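Local coordinates for Lmo0741 protein (Listeria monocytogenes, PDB 4R1H) that probably binds DNA through a winged helix-turn-helix domain and regulates transcription, as a member of the GntR family, at residues 83-86 and 87-91. Numbering follows the deposited sequence. Where two conformers were deposited one is given.
Sequences EQLE and NDIAK
Gln-84 and Asp-88 meet one turn apart on the exposed side of helix 79-103. The Gln-84 side chain leaves the backbone with CG anti to N, then bends at CG (chi2 74°). This bend carries NE2 to OD1 of Asp-88, one turn on. In this conformer, one of two modelled for Gln-84, NE2 of Gln-84 donates to OD1 of Asp-88 at 2.8 Å. The acceptor lies close to the amide plane, but OD1 is approached on its syn side from 32° out of the carboxylate plane. The amide and carboxylate planes stand 52° apart.

Leu-85 and Ile-89 form a second i to i+4 pair. Their side chains lie side by side and point the same way, with CD1 of Leu-85 3.8 Å from CD1 of Ile-89. Both also touch His-21 of helix 12-25, so this pair joins the long helix to the helix-turn-helix domain. Ile-89 also packs on Leu-104 of the second subunit, and Ala-90 on Trp-114 of that subunit.

Backbone bonds run beneath both pairs. Asp-88 N reaches Gln-84 O at 2.8 Å, and Ile-89 N reaches Leu-85 O at 3.0 Å. In this conformer Gln-84 and Asp-88 are thus linked twice, through backbone and side chains. The neutral amide then gives the Asp-88 carboxylate an N-H partner, which probably helps to stabilise its negative charge.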
loop_
_atom_site.group_PDB
_atom_site.type_symbol
_atom_site.label_atom_id
_atom_site.label_comp_id
_atom_site.label_asym_id
_atom_site.label_seq_id
_atom_site.Cartn_x
_atom_site.Cartn_y
_atom_site.Cartn_z
ATOM N N GLU A 83 6.542 -11.989 -18.278
ATOM C CA GLU A 83 5.246 -11.275 -18.490
ATOM C C GLU A 83 4.233 -11.597 -17.386
ATOM O O GLU A 83 3.503 -10.711 -16.875
ATOM C CB GLU A 83 4.663 -11.553 -19.841
ATOM C CG GLU A 83 5.461 -10.888 -20.955
ATOM C CD GLU A 83 5.220 -11.514 -22.320
ATOM O OE1 GLU A 83 6.110 -11.348 -23.192
ATOM O OE2 GLU A 83 4.160 -12.167 -22.514
ATOM N N GLN A 84 4.161 -12.874 -17.007
ATOM C CA GLN A 84 3.190 -13.297 -15.988
ATOM C C GLN A 84 3.576 -12.703 -14.626
ATOM O O GLN A 84 2.673 -12.307 -13.829
ATOM C CB GLN A 84 3.031 -14.849 -15.955
ATOM C CG GLN A 84 2.007 -15.394 -14.951
ATOM C CD GLN A 84 0.535 -15.190 -15.349
ATOM O OE1 GLN A 84 0.109 -15.508 -16.484
ATOM N NE2 GLN A 84 -0.269 -14.674 -14.400
ATOM N N LEU A 85 4.886 -12.608 -14.335
ATOM C CA LEU A 85 5.342 -11.977 -13.100
ATOM C C LEU A 85 4.871 -10.464 -13.048
ATOM O O LEU A 85 4.287 -10.013 -12.032
ATOM C CB LEU A 85 6.835 -11.999 -13.022
ATOM C CG LEU A 85 7.498 -11.276 -11.851
ATOM C CD1 LEU A 85 7.084 -11.834 -10.506
ATOM C CD2 LEU A 85 9.020 -11.255 -11.928
ATOM N N GLU A 86 5.157 -9.734 -14.096
ATOM C CA GLU A 86 4.660 -8.331 -14.188
ATOM C C GLU A 86 3.148 -8.262 -13.977
ATOM O O GLU A 86 2.643 -7.447 -13.144
ATOM C CB GLU A 86 5.016 -7.714 -15.516
ATOM C CG GLU A 86 4.575 -6.235 -15.593
ATOM C CD GLU A 86 4.864 -5.602 -16.944
ATOM O OE1 GLU A 86 5.818 -6.071 -17.663
ATOM O OE2 GLU A 86 4.199 -4.691 -17.394
ATOM N N ASN A 87 2.412 -9.138 -14.609
ATOM C CA ASN A 87 0.919 -9.140 -14.556
ATOM C C ASN A 87 0.470 -9.395 -13.127
ATOM O O ASN A 87 -0.399 -8.695 -12.573
ATOM C CB ASN A 87 0.278 -10.174 -15.524
ATOM C CG ASN A 87 -1.258 -9.998 -15.716
ATOM O OD1 ASN A 87 -2.063 -10.403 -14.857
ATOM N ND2 ASN A 87 -1.669 -9.446 -16.865
ATOM N N ASP A 88 1.034 -10.397 -12.502
ATOM C CA ASP A 88 0.715 -10.721 -11.114
ATOM C C ASP A 88 0.964 -9.537 -10.140
ATOM O O ASP A 88 0.070 -9.275 -9.292
ATOM C CB ASP A 88 1.490 -11.970 -10.605
ATOM C CG ASP A 88 1.034 -13.269 -11.262
ATOM O OD1 ASP A 88 -0.012 -13.351 -11.961
ATOM O OD2 ASP A 88 1.821 -14.250 -11.105
ATOM N N ILE A 89 2.098 -8.844 -10.277
ATOM C CA ILE A 89 2.437 -7.797 -9.381
ATOM C C ILE A 89 1.542 -6.578 -9.618
ATOM O O ILE A 89 0.995 -6.000 -8.621
ATOM C CB ILE A 89 3.881 -7.409 -9.459
ATOM C CG1 ILE A 89 4.836 -8.582 -8.973
ATOM C CG2 ILE A 89 4.191 -6.246 -8.557
ATOM C CD1 ILE A 89 6.267 -8.296 -9.371
ATOM N N ALA A 90 1.379 -6.242 -10.870
ATOM C CA ALA A 90 0.534 -5.080 -11.258
ATOM C C ALA A 90 -0.923 -5.342 -10.840
ATOM O O ALA A 90 -1.617 -4.420 -10.356
ATOM C CB ALA A 90 0.596 -4.806 -12.729
ATOM N N LYS A 91 -1.418 -6.554 -11.051
ATOM C CA LYS A 91 -2.799 -6.877 -10.654
ATOM C C LYS A 91 -3.041 -6.663 -9.188
ATOM O O LYS A 91 -4.068 -6.038 -8.774
ATOM C CB LYS A 91 -3.143 -8.312 -11.057
ATOM C CG LYS A 91 -4.572 -8.687 -10.755
ATOM C CD LYS A 91 -4.759 -10.152 -11.193
ATOM C CE LYS A 91 -6.202 -10.577 -11.087
ATOM N NZ LYS A 91 -6.348 -11.593 -9.997
#